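Local coordinates for protein esterase (Sinorhizobium meliloti 1021, PDB 4TX1) that hydrolyses acetyl esters as a carbohydrate acetylesterase of the SGNH hydrolase family, and probably has arylesterase activity as well, at residues R34-L37 with E38-W41; D103-P106 with I107-G110; I119-L122 with V123-R127; S155-A158 with A159-G163; E216-V219 with R220-G224. All coordinates share one frame; numbering follows the deposited sequence.

Interaction 1: residues R34-L37 with E38-W41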
loop_
_atom_site.group_PDB
_atom_site.type_symbol
_atom_site.label_atom_id
_atom_site.label_comp_id
_atom_site.label_asym_id
_atom_site.label_seq_id
_atom_site.Cartn_x
_atom_site.Cartn_y
_atom_site.Cartn_z
ATOM N N ARG A 34 16.128 -2.947 -26.773
ATOM C CA ARG A 34 15.868 -4.309 -26.359
ATOM C C ARG A 34 16.471 -5.255 -27.385
ATOM O O ARG A 34 16.380 -4.975 -28.610
ATOM C CB ARG A 34 14.380 -4.528 -26.296
ATOM C CG ARG A 34 13.997 -5.787 -25.544
ATOM C CD ARG A 34 12.503 -6.001 -25.314
ATOM N NE ARG A 34 12.273 -7.087 -24.385
ATOM C CZ ARG A 34 11.092 -7.622 -24.096
ATOM N NH1 ARG A 34 9.971 -7.078 -24.607
ATOM N NH2 ARG A 34 11.023 -8.681 -23.303
ATOM N N HIS A 35 17.120 -6.304 -26.946
ATOM C CA HIS A 35 17.579 -7.359 -27.861
ATOM C C HIS A 35 16.398 -7.907 -28.644
ATOM O O HIS A 35 15.244 -8.025 -28.137
ATOM C CB HIS A 35 18.319 -8.523 -27.094
ATOM C CG HIS A 35 19.558 -8.109 -26.399
ATOM N ND1 HIS A 35 20.555 -7.390 -27.017
ATOM C CD2 HIS A 35 20.012 -8.382 -25.149
ATOM C CE1 HIS A 35 21.528 -7.156 -26.152
ATOM N NE2 HIS A 35 21.241 -7.806 -25.021
ATOM N N ALA A 36 16.623 -8.338 -29.896
ATOM C CA ALA A 36 15.631 -9.088 -30.612
ATOM C C ALA A 36 15.134 -10.272 -29.861
ATOM O O ALA A 36 15.879 -10.886 -29.092
ATOM C CB ALA A 36 16.223 -9.511 -32.002
ATOM N N LEU A 37 13.972 -10.593 -30.119
ATOM C CA LEU A 37 13.225 -11.690 -29.428
ATOM C C LEU A 37 14.075 -12.905 -29.420
ATOM O O LEU A 37 14.247 -13.535 -28.421
ATOM C CB LEU A 37 11.886 -11.967 -30.115
ATOM C CG LEU A 37 11.057 -13.120 -29.542
ATOM C CD1 LEU A 37 10.651 -12.826 -28.106
ATOM C CD2 LEU A 37 9.833 -13.384 -30.407
ATOM N N GLU A 38 14.565 -13.252 -30.614
ATOM C CA GLU A 38 15.274 -14.493 -30.696
ATOM C C GLU A 38 16.570 -14.562 -29.956
ATOM O O GLU A 38 17.011 -15.690 -29.677
ATOM C CB GLU A 38 15.438 -14.895 -32.173
ATOM C CG GLU A 38 16.185 -13.804 -32.931
ATOM C CD GLU A 38 15.320 -12.712 -33.630
ATOM O OE1 GLU A 38 14.190 -12.233 -33.162
ATOM O OE2 GLU A 38 15.826 -12.260 -34.744
ATOM N N ASP A 39 17.138 -13.434 -29.512
ATOM C CA ASP A 39 18.355 -13.351 -28.731
ATOM C C ASP A 39 18.175 -13.326 -27.187
ATOM O O ASP A 39 19.149 -13.392 -26.445
ATOM C CB ASP A 39 19.206 -12.160 -29.155
ATOM C CG ASP A 39 19.610 -12.237 -30.681
ATOM O OD1 ASP A 39 19.683 -13.405 -31.157
ATOM O OD2 ASP A 39 19.801 -11.162 -31.275
ATOM N N ARG A 40 16.921 -13.205 -26.741
ATOM C CA ARG A 40 16.645 -13.201 -25.300
ATOM C C ARG A 40 16.801 -14.638 -24.764
ATOM O O ARG A 40 16.401 -15.588 -25.417
ATOM C CB ARG A 40 15.260 -12.639 -25.060
ATOM C CG ARG A 40 15.122 -11.258 -25.637
ATOM C CD ARG A 40 13.668 -10.726 -25.581
ATOM N NE ARG A 40 13.502 -9.630 -26.493
ATOM C CZ ARG A 40 12.344 -9.173 -26.940
ATOM N NH1 ARG A 40 11.235 -9.765 -26.487
ATOM N NH2 ARG A 40 12.294 -8.241 -27.846
ATOM N N TRP A 41 17.286 -14.808 -23.543
ATOM C CA TRP A 41 17.585 -16.133 -23.064
ATOM C C TRP A 41 16.433 -17.059 -22.931
ATOM O O TRP A 41 16.497 -18.213 -23.296
ATOM C CB TRP A 41 18.493 -16.099 -21.851
ATOM C CG TRP A 41 17.856 -15.717 -20.503
ATOM C CD1 TRP A 41 18.002 -14.528 -19.858
ATOM C CD2 TRP A 41 17.103 -16.571 -19.642
ATOM N NE1 TRP A 41 17.332 -14.575 -18.623
ATOM C CE2 TRP A 41 16.757 -15.801 -18.486
ATOM C CE3 TRP A 41 16.599 -17.873 -19.753
ATOM C CZ2 TRP A 41 15.971 -16.332 -17.438
ATOM C CZ3 TRP A 41 15.841 -18.399 -18.699
ATOM C CH2 TRP A 41 15.544 -17.637 -17.569
HETATM O O HOH W 1 19.368 -8.559 -30.912
#

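Interaction 2: residues D103-P106 with I107-G110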
loop_
_atom_site.group_PDB
_atom_site.type_symbol
_atom_site.label_atom_id
_atom_site.label_comp_id
_atom_site.label_asym_id
_atom_site.label_seq_id
_atom_site.Cartn_x
_atom_site.Cartn_y
_atom_site.Cartn_z
ATOM N N ASP A 103 20.024 -5.772 -6.712
ATOM C CA ASP A 103 20.304 -5.814 -5.279
ATOM C C ASP A 103 21.736 -5.307 -4.971
ATOM O O ASP A 103 22.036 -4.898 -3.835
ATOM C CB ASP A 103 20.170 -7.197 -4.667
ATOM C CG ASP A 103 18.744 -7.702 -4.583
ATOM O OD1 ASP A 103 18.094 -7.732 -5.686
ATOM O OD2 ASP A 103 18.281 -8.241 -3.515
ATOM N N MET A 104 22.606 -5.271 -6.010
ATOM C CA MET A 104 23.968 -4.740 -5.802
ATOM C C MET A 104 24.073 -3.230 -5.733
ATOM O O MET A 104 25.113 -2.684 -5.361
ATOM C CB MET A 104 24.861 -5.292 -6.961
ATOM C CG MET A 104 24.859 -6.784 -7.134
ATOM S SD MET A 104 25.565 -7.652 -5.668
ATOM C CE MET A 104 24.151 -8.089 -4.677
ATOM N N LYS A 105 22.970 -2.526 -6.037
ATOM C CA LYS A 105 22.879 -1.106 -5.866
ATOM C C LYS A 105 22.842 -0.710 -4.436
ATOM O O LYS A 105 21.991 -1.184 -3.680
ATOM C CB LYS A 105 21.548 -0.595 -6.495
ATOM C CG LYS A 105 21.435 -0.834 -7.991
ATOM C CD LYS A 105 20.024 -0.428 -8.422
ATOM C CE LYS A 105 19.822 -0.565 -9.913
ATOM N NZ LYS A 105 18.409 -0.235 -10.408
ATOM N N PRO A 106 23.728 0.203 -4.014
ATOM C CA PRO A 106 23.660 0.713 -2.633
ATOM C C PRO A 106 22.326 1.222 -2.168
ATOM O O PRO A 106 21.950 1.005 -1.011
ATOM C CB PRO A 106 24.695 1.858 -2.657
ATOM C CG PRO A 106 25.759 1.358 -3.628
ATOM C CD PRO A 106 25.000 0.601 -4.687
ATOM N N ILE A 107 21.596 1.878 -3.023
ATOM C CA ILE A 107 20.286 2.386 -2.666
ATOM C C ILE A 107 19.368 1.209 -2.320
ATOM O O ILE A 107 18.433 1.454 -1.542
ATOM C CB ILE A 107 19.605 3.310 -3.675
ATOM C CG1 ILE A 107 19.377 2.642 -5.025
ATOM C CG2 ILE A 107 20.478 4.627 -3.852
ATOM C CD1 ILE A 107 18.356 3.362 -5.986
ATOM N N ILE A 108 19.609 -0.002 -2.853
ATOM C CA ILE A 108 18.733 -1.147 -2.558
ATOM C C ILE A 108 19.203 -1.843 -1.307
ATOM O O ILE A 108 18.438 -2.024 -0.340
ATOM C CB ILE A 108 18.561 -2.068 -3.784
ATOM C CG1 ILE A 108 18.065 -1.291 -5.011
ATOM C CG2 ILE A 108 17.728 -3.300 -3.388
ATOM C CD1 ILE A 108 16.672 -0.630 -4.845
ATOM N N HIS A 109 20.478 -2.222 -1.302
ATOM C CA HIS A 109 21.226 -2.520 -0.088
ATOM C C HIS A 109 22.667 -2.852 -0.425
ATOM O O HIS A 109 23.550 -2.659 0.452
ATOM C CB HIS A 109 20.593 -3.686 0.719
ATOM C CG HIS A 109 20.419 -4.963 -0.062
ATOM N ND1 HIS A 109 19.230 -5.378 -0.647
ATOM C CD2 HIS A 109 21.328 -5.887 -0.384
ATOM C CE1 HIS A 109 19.430 -6.511 -1.305
ATOM N NE2 HIS A 109 20.697 -6.842 -1.151
ATOM N N GLY A 110 22.926 -3.404 -1.603
ATOM C CA GLY A 110 24.268 -3.594 -2.129
ATOM C C GLY A 110 24.964 -4.864 -1.694
ATOM O O GLY A 110 26.162 -5.030 -1.957
HETATM O O HOH W 2 27.318 -3.546 -3.988
HETATM O O HOH W 3 23.721 0.330 1.094
#

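Interaction 3: residues I119-L122 with V123-R127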
loop_
_atom_site.group_PDB
_atom_site.type_symbol
_atom_site.label_atom_id
_atom_site.label_comp_id
_atom_site.label_asym_id
_atom_site.label_seq_id
_atom_site.Cartn_x
_atom_site.Cartn_y
_atom_site.Cartn_z
ATOM N N ILE A 119 16.135 -14.141 -2.631
ATOM C CA ILE A 119 15.789 -15.354 -3.390
ATOM C C ILE A 119 15.077 -16.382 -2.521
ATOM O O ILE A 119 14.119 -17.033 -2.967
ATOM C CB ILE A 119 17.068 -15.997 -4.006
ATOM C CG1 ILE A 119 17.739 -15.043 -5.034
ATOM C CG2 ILE A 119 16.733 -17.337 -4.666
ATOM C CD1 ILE A 119 16.922 -14.719 -6.276
ATOM N N GLU A 120 15.540 -16.517 -1.292
ATOM C CA GLU A 120 14.880 -17.361 -0.310
ATOM C C GLU A 120 13.405 -17.058 -0.142
ATOM O O GLU A 120 12.544 -17.940 -0.136
ATOM C CB GLU A 120 15.641 -17.387 0.978
ATOM C CG GLU A 120 15.063 -18.332 2.030
ATOM C CD GLU A 120 15.924 -18.378 3.265
ATOM O OE1 GLU A 120 15.869 -19.400 3.944
ATOM O OE2 GLU A 120 16.630 -17.428 3.602
ATOM N N ARG A 121 13.115 -15.787 -0.056
ATOM C CA ARG A 121 11.729 -15.370 0.034
ATOM C C ARG A 121 10.934 -15.745 -1.238
ATOM O O ARG A 121 9.864 -16.220 -1.127
ATOM C CB ARG A 121 11.638 -13.882 0.301
ATOM C CG ARG A 121 10.234 -13.353 0.249
ATOM C CD ARG A 121 9.396 -13.810 1.410
ATOM N NE ARG A 121 8.169 -13.058 1.470
ATOM C CZ ARG A 121 6.997 -13.554 1.756
ATOM N NH1 ARG A 121 6.858 -14.819 2.014
ATOM N NH2 ARG A 121 5.977 -12.757 1.716
ATOM N N LEU A 122 11.510 -15.506 -2.423
ATOM C CA LEU A 122 10.878 -15.860 -3.650
ATOM C C LEU A 122 10.597 -17.365 -3.695
ATOM O O LEU A 122 9.543 -17.799 -4.129
ATOM C CB LEU A 122 11.687 -15.398 -4.877
ATOM C CG LEU A 122 11.922 -13.881 -4.960
ATOM C CD1 LEU A 122 12.766 -13.591 -6.220
ATOM C CD2 LEU A 122 10.640 -13.062 -4.994
ATOM N N VAL A 123 11.577 -18.165 -3.266
ATOM C CA VAL A 123 11.362 -19.630 -3.290
ATOM C C VAL A 123 10.143 -19.941 -2.438
ATOM O O VAL A 123 9.286 -20.737 -2.819
ATOM C CB VAL A 123 12.622 -20.401 -2.805
ATOM C CG1 VAL A 123 12.262 -21.891 -2.663
ATOM C CG2 VAL A 123 13.743 -20.136 -3.836
ATOM N N ASN A 124 10.106 -19.389 -1.239
ATOM C CA ASN A 124 8.967 -19.672 -0.329
ATOM C C ASN A 124 7.604 -19.212 -0.884
ATOM O O ASN A 124 6.596 -19.878 -0.655
ATOM C CB ASN A 124 9.233 -19.020 1.038
ATOM C CG ASN A 124 10.314 -19.788 1.824
ATOM O OD1 ASN A 124 10.295 -21.057 1.850
ATOM N ND2 ASN A 124 11.264 -19.067 2.403
ATOM N N LEU A 125 7.595 -18.086 -1.631
ATOM C CA LEU A 125 6.373 -17.625 -2.292
ATOM C C LEU A 125 5.882 -18.653 -3.286
ATOM O O LEU A 125 4.671 -18.839 -3.450
ATOM C CB LEU A 125 6.575 -16.222 -2.944
ATOM C CG LEU A 125 6.672 -15.112 -1.898
ATOM C CD1 LEU A 125 7.205 -13.859 -2.654
ATOM C CD2 LEU A 125 5.313 -14.833 -1.232
ATOM N N VAL A 126 6.787 -19.320 -4.009
ATOM C CA VAL A 126 6.404 -20.329 -4.963
ATOM C C VAL A 126 5.813 -21.546 -4.175
ATOM O O VAL A 126 4.712 -22.064 -4.548
ATOM C CB VAL A 126 7.583 -20.802 -5.843
ATOM C CG1 VAL A 126 7.127 -21.953 -6.716
ATOM C CG2 VAL A 126 8.094 -19.632 -6.721
ATOM N N ARG A 127 6.529 -21.943 -3.155
ATOM C CA ARG A 127 6.197 -23.156 -2.463
ATOM C C ARG A 127 4.904 -23.031 -1.703
ATOM O O ARG A 127 4.255 -24.005 -1.436
ATOM C CB ARG A 127 7.324 -23.522 -1.553
ATOM C CG ARG A 127 8.595 -23.785 -2.330
ATOM C CD ARG A 127 9.039 -25.175 -2.117
ATOM N NE ARG A 127 10.020 -25.685 -3.050
ATOM C CZ ARG A 127 11.266 -25.910 -2.713
ATOM N NH1 ARG A 127 11.692 -25.580 -1.523
ATOM N NH2 ARG A 127 12.085 -26.447 -3.573
HETATM O O HOH W 4 13.292 -20.806 3.962
#

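Interaction 4: residues S155-A158 with A159-G163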
loop_
_atom_site.group_PDB
_atom_site.type_symbol
_atom_site.label_atom_id
_atom_site.label_comp_id
_atom_site.label_asym_id
_atom_site.label_seq_id
_atom_site.Cartn_x
_atom_site.Cartn_y
_atom_site.Cartn_z
ATOM N N SER A 155 30.312 6.532 -15.711
ATOM C CA SER A 155 30.343 7.023 -14.354
ATOM C C SER A 155 28.975 6.924 -13.653
ATOM O O SER A 155 28.941 6.659 -12.439
ATOM C CB SER A 155 30.895 8.453 -14.273
ATOM O OG SER A 155 30.082 9.325 -14.951
ATOM N N ALA A 156 27.900 7.053 -14.400
ATOM C CA ALA A 156 26.577 6.937 -13.801
ATOM C C ALA A 156 26.337 5.503 -13.328
ATOM O O ALA A 156 25.861 5.294 -12.197
ATOM C CB ALA A 156 25.486 7.392 -14.760
ATOM N N PHE A 157 26.700 4.516 -14.128
ATOM C CA PHE A 157 26.522 3.115 -13.715
ATOM C C PHE A 157 27.491 2.723 -12.583
ATOM O O PHE A 157 27.181 1.936 -11.687
ATOM C CB PHE A 157 26.617 2.161 -14.876
ATOM C CG PHE A 157 25.341 1.951 -15.643
ATOM C CD1 PHE A 157 24.936 2.882 -16.577
ATOM C CD2 PHE A 157 24.534 0.829 -15.419
ATOM C CE1 PHE A 157 23.766 2.738 -17.308
ATOM C CE2 PHE A 157 23.354 0.646 -16.140
ATOM C CZ PHE A 157 22.971 1.602 -17.073
ATOM N N ALA A 158 28.721 3.249 -12.618
ATOM C CA ALA A 158 29.694 3.004 -11.585
ATOM C C ALA A 158 29.195 3.502 -10.221
ATOM O O ALA A 158 29.437 2.858 -9.209
ATOM C CB ALA A 158 31.041 3.610 -11.951
ATOM N N ALA A 159 28.456 4.586 -10.252
ATOM C CA ALA A 159 27.863 5.103 -9.019
ATOM C C ALA A 159 26.710 4.311 -8.591
ATOM O O ALA A 159 26.577 3.941 -7.423
ATOM C CB ALA A 159 27.461 6.595 -9.168
ATOM N N MET A 160 25.834 4.046 -9.557
ATOM C CA MET A 160 24.547 3.301 -9.258
ATOM C C MET A 160 24.857 1.941 -8.630
ATOM O O MET A 160 24.145 1.495 -7.755
ATOM C CB MET A 160 23.726 3.114 -10.498
ATOM C CG MET A 160 22.499 2.249 -10.332
ATOM S SD MET A 160 21.278 3.124 -9.282
ATOM C CE MET A 160 20.248 3.667 -10.603
ATOM N N PHE A 161 25.934 1.289 -9.072
ATOM C CA PHE A 161 26.299 -0.045 -8.651
ATOM C C PHE A 161 27.632 -0.045 -7.931
ATOM O O PHE A 161 28.292 -1.107 -7.855
ATOM C CB PHE A 161 26.362 -0.998 -9.875
ATOM C CG PHE A 161 25.041 -1.236 -10.557
ATOM C CD1 PHE A 161 24.200 -2.305 -10.130
ATOM C CD2 PHE A 161 24.599 -0.434 -11.614
ATOM C CE1 PHE A 161 22.998 -2.571 -10.754
ATOM C CE2 PHE A 161 23.371 -0.729 -12.216
ATOM C CZ PHE A 161 22.590 -1.798 -11.778
ATOM N N ALA A 162 27.948 1.054 -7.249
ATOM C CA ALA A 162 29.204 1.145 -6.499
ATOM C C ALA A 162 29.368 -0.021 -5.512
ATOM O O ALA A 162 28.476 -0.344 -4.697
ATOM C CB ALA A 162 29.294 2.517 -5.796
ATOM N N GLY A 163 30.493 -0.705 -5.557
ATOM C CA GLY A 163 30.733 -1.895 -4.662
ATOM C C GLY A 163 30.251 -3.225 -5.236
ATOM O O GLY A 163 30.529 -4.321 -4.719
#

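Interaction 5: residues E216-V219 with R220-G224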
loop_
_atom_site.group_PDB
_atom_site.type_symbol
_atom_site.label_atom_id
_atom_site.label_comp_id
_atom_site.label_asym_id
_atom_site.label_seq_id
_atom_site.Cartn_x
_atom_site.Cartn_y
_atom_site.Cartn_z
ATOM N N GLU A 216 20.016 -25.118 -20.919
ATOM C CA GLU A 216 19.201 -26.193 -21.496
ATOM C C GLU A 216 19.359 -27.542 -20.743
ATOM O O GLU A 216 18.365 -28.156 -20.464
ATOM C CB GLU A 216 19.453 -26.361 -23.000
ATOM C CG GLU A 216 18.816 -27.634 -23.483
ATOM C CD GLU A 216 19.135 -28.001 -24.914
ATOM O OE1 GLU A 216 18.413 -28.848 -25.445
ATOM O OE2 GLU A 216 20.031 -27.417 -25.525
ATOM N N PRO A 217 20.595 -27.980 -20.430
ATOM C CA PRO A 217 20.753 -29.286 -19.790
ATOM C C PRO A 217 20.106 -29.381 -18.416
ATOM O O PRO A 217 19.433 -30.358 -18.167
ATOM C CB PRO A 217 22.268 -29.453 -19.691
ATOM C CG PRO A 217 22.788 -28.706 -20.873
ATOM C CD PRO A 217 21.914 -27.440 -20.838
ATOM N N VAL A 218 20.304 -28.368 -17.538
ATOM C CA VAL A 218 19.721 -28.395 -16.207
ATOM C C VAL A 218 18.212 -28.226 -16.312
ATOM O O VAL A 218 17.464 -28.877 -15.578
ATOM C CB VAL A 218 20.400 -27.383 -15.271
ATOM C CG1 VAL A 218 20.033 -25.959 -15.655
ATOM C CG2 VAL A 218 20.035 -27.646 -13.823
ATOM N N VAL A 219 17.739 -27.436 -17.266
ATOM C CA VAL A 219 16.307 -27.327 -17.509
ATOM C C VAL A 219 15.667 -28.634 -17.966
ATOM O O VAL A 219 14.713 -29.057 -17.394
ATOM C CB VAL A 219 15.946 -26.150 -18.420
ATOM C CG1 VAL A 219 14.504 -26.193 -18.805
ATOM C CG2 VAL A 219 16.286 -24.868 -17.718
ATOM N N ARG A 220 16.228 -29.288 -18.967
ATOM C CA ARG A 220 15.815 -30.663 -19.171
ATOM C C ARG A 220 15.941 -31.558 -17.938
ATOM O O ARG A 220 15.021 -32.191 -17.564
ATOM C CB ARG A 220 16.621 -31.275 -20.318
ATOM C CG ARG A 220 16.343 -30.648 -21.675
ATOM C CD ARG A 220 17.089 -31.302 -22.826
ATOM N NE ARG A 220 16.808 -30.651 -24.103
ATOM C CZ ARG A 220 15.745 -30.907 -24.851
ATOM N NH1 ARG A 220 14.851 -31.804 -24.453
ATOM N NH2 ARG A 220 15.569 -30.267 -26.000
ATOM N N MET A 221 17.037 -31.638 -17.264
ATOM C CA MET A 221 17.016 -32.550 -16.150
ATOM C C MET A 221 15.799 -32.321 -15.239
ATOM O O MET A 221 15.139 -33.228 -14.867
ATOM C CB MET A 221 18.330 -32.501 -15.408
ATOM C CG MET A 221 18.285 -33.011 -14.000
ATOM S SD MET A 221 19.926 -33.016 -13.304
ATOM C CE MET A 221 20.715 -31.721 -14.274
ATOM N N MET A 222 15.525 -31.071 -14.908
ATOM C CA MET A 222 14.459 -30.739 -13.979
ATOM C C MET A 222 13.090 -30.957 -14.532
ATOM O O MET A 222 12.200 -31.206 -13.764
ATOM C CB MET A 222 14.606 -29.310 -13.507
ATOM C CG MET A 222 15.901 -29.151 -12.790
ATOM S SD MET A 222 16.136 -27.539 -12.137
ATOM C CE MET A 222 15.061 -27.609 -10.708
ATOM N N LEU A 223 12.900 -30.921 -15.832
ATOM C CA LEU A 223 11.595 -31.137 -16.410
ATOM C C LEU A 223 11.348 -32.660 -16.772
ATOM O O LEU A 223 10.255 -32.977 -17.229
ATOM C CB LEU A 223 11.418 -30.297 -17.658
ATOM C CG LEU A 223 11.263 -28.762 -17.532
ATOM C CD1 LEU A 223 11.170 -28.101 -18.910
ATOM C CD2 LEU A 223 9.996 -28.435 -16.692
ATOM N N GLY A 224 12.352 -33.507 -16.561
ATOM C CA GLY A 224 12.437 -34.883 -17.161
ATOM C C GLY A 224 12.374 -34.874 -18.684
ATOM O O GLY A 224 11.782 -35.766 -19.288
#

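Interaction 1: residues R34-L37 with E38-W41
The guanidinium of Arg40 lies sandwiched: Arg34 stacks flat on one face, their centres 3.5 Å apart and their planes within 6°, while Leu37 CA sits over the opposite face. At its edge the carbonyl of His35 arrives in the guanidinium plane and takes two bonds side-on, from Arg40 NE at 2.9 Å and Arg40 NH2 at 3.0 Å to the single acceptor His35 O. Leu37 contributes a methyl group as well, CD1 standing 3.5 Å from Arg40 NH1. Arg40 reaches this slot on a chain extended from CG to NE, with CG beside the backbone N (chi1 -57°). Next to the stack the backbone closes a tight 3-10 turn, Asp39 N bonding Ala36 O at 2.9 Å and Arg40 N bonding Leu37 O, with Arg40 at the N-cap position of helix 41-49. A water spans the turn from Ala36 N to Asp39 OD2, while OD1 of the same carboxylate makes a salt bridge with Arg209. His35 points its NE2 to Leu203 O, near the probable Ser-His-Asp triad. A lysine in place of Arg40 would probably lose the flat stack on Arg34 and the two-nitrogen grip, leaving His35 O with at most a single, less fixed donor. Two like charges meet here, Arg34 NH2 lying 3.4 Å from Arg40 NH1; the repulsion is probably eased by the His35 carbonyl at the edge of Arg40 and by the Trp25 carbonyl and ring that engage Arg34.

Interaction 2: residues D103-P106 with I107-G110
Ile108 N at 2.8 Å and His109 N at 3.0 Å converge on Lys105 O, closing a type I beta-turn with Pro106 and Ile107 at its corners that widens to an alpha-turn, while Gly110 N bonds Asp103 O. Among the side chains, the imidazole of His109 meets Asp103 twice over: its face lies beneath Asp103 O, offset toward the rim, and its edge presents CE1 to Asp103 OD2 at 3.0 Å, with OD2 in the ring plane. This is a carbon-oxygen contact; the same OD2 is hydrogen-bonded to Thr65. Ring and carboxylate planes stand 79° apart. His109 CG lies between the backbone N and the carbonyl carbon (chi1 56°), which turns the ring back over Asp103, and its other neighbours include Tyr67, edge-to-face. The loop joins strand 94-98 to helix 112-127 and starts within the Gly-Ser-Asn-Asp sequence of the SGNH hydrolases, whose asparagine, Asn102, would be expected to help form the oxyanion hole, as in relatives. Lys105, its chain extended beyond CG, runs alongside Ile108, Lys105 CB lying 3.8 Å from Ile108 CG1, and its NZ makes a weak bond to Asn102 OD1. Gly110, with positive phi, brings CA within 3.5 Å of Met104 O in a CH-O contact. Beyond the turn, a water donates to both Pro106 O and His109 O, at 2.8 and 3.1 Å.

Interaction 3: residues I119-L122 with V123-R127
Leu125 lays its CD2 methyl over one face of the Arg121 guanidinium, 3.4 Å above the plane and displaced toward the rim, with NH1 of Arg121 at 3.6 Å from that methyl. The pair sits one turn apart on helix 112-127, the helix of a beta-alpha-beta crossover that links strand 94-98 to the neighbouring parallel strand 140-145. Arg121 leaves the backbone with CG anti to N, then bends at chi2 (71°), carrying its end forward along the helix to Leu125; its NE goes to His70 O of a neighbouring subunit. Toward the protein interior the contacts are apolar. Ile119 CG2 meets Val123 CG2 at 4.2 Å, and Leu122 CD2 approaches Leu125 CD1 at the same distance, Ile119 and Val123 facing strand 140-145 and Leu122 and Leu125 packing on helix 78-89. Regular i to i+4 bonds run beneath, from Val123 N to Ile119 O through to Val126 N to Leu122 O. Glu120 and Asn124 project side by side on the helix surface, and OE2 of the glutamate pairs with Lys117. A single water joins their ends, donating to Glu120 OE1 at 2.9 Å and accepting from Asn124 ND2 at 3.1 Å.

Interaction 4: residues S155-A158 with A159-G163
Phe157 and Phe161 lie side by side and point the same way, Phe157 from helix 155-160 and Phe161 from just past its end, one turn later. Their ring planes are nearly parallel, about 8° apart, but so far displaced that the rings meet rim to rim without stacking, CD2 of Phe157 at 3.7 Å from CE2 of Phe161. The Phe161 ring also turns an edge to the backbone one turn earlier: Phe157 O lies in its plane, 3.5 Å from Phe161 CD2. That oxygen is already the acceptor of Phe161 N at 3.0 Å, so amide and ring edge of one residue gather on one carbonyl. With CG beside its backbone N (chi1 -66°), Phe161 brings this edge up to the oxygen. Ala156, Ala159 and Met160 pack against Phe113 of a neighbouring subunit, with Met160 N bonded to Ala156 O and Ala159 N to Ser155 O. The last turn then unwinds: Phe161 has left helical backbone angles, and Ala162 N bonds instead to Ala159 O at 3.2 Å. Farther out, Phe161 rests on Lys105 and Leu149, while Phe157 touches Asp199 and Val201. The pair is thus an i to i+4 aromatic contact at a helix C-terminus, bordering the probable Ser-His-Asp triad of this SGNH hydrolase.

Interaction 5: residues E216-V219 with R220-G224
Val219 and Leu223 form a paired ridge one turn apart, Val219 CG1 and Leu223 CD1 3.8 Å from each other and the two side chains running the same way. The Val219 bump fits among Leu45 and Leu49 of helix 41-49 and Leu94 and Leu142 of the parallel sheet, and Leu223 shares Leu94 with it. Val218 CG2 is a second bump, touched from two directions by Met221 CE and by Met222 SD, each at 4.2 Å. Met221 crosses Val218 obliquely, bent at chi3 (26°) so that its CE turns back within 4.0 Å of Val218 CA. All this lies on the closing turns of helix 205-223, which packs on that sheet in the alpha/beta fold and ends in a Schellman motif at Gly224, whose phi is positive. Arg220 lays its extended chain alongside Glu216 and joins it in a salt bridge, Arg220 NE to Glu216 OE1 2.8 Å, nearly straight (164°), in the guanidinium plane and on the anti lone pair; NH2 adds a weak second bond to OE1 and another weak one to Ala48 O. A methionine in place of Arg220 would probably leave Glu216 OE1 without its cationic mate and let the carboxylate turn.

How the interactions relate
The five contacts follow one another along the chain without overlap and spread around an alpha/beta fold built on a five-stranded parallel sheet. Only interactions 2 and 4 touch: with centres about 10 Å apart, Pro106 CD lies 3.3 Å from Met160 O, joining the 103-110 loop to helix 155-160 on one side of the molecule. Interaction 3 lies on helix 112-127, which the loop of interaction 2 leads into. Interaction 5, on helix 205-223, is farthest from interaction 4, about 36 Å between centres. Interaction 1 leads into helix 41-49, on which helix 205-223 packs. Interactions 1 and 4 both approach the probable triad, from places 25 Å apart between centres, and the joined 103-110 loop and helix 155-160 together probably border the active site.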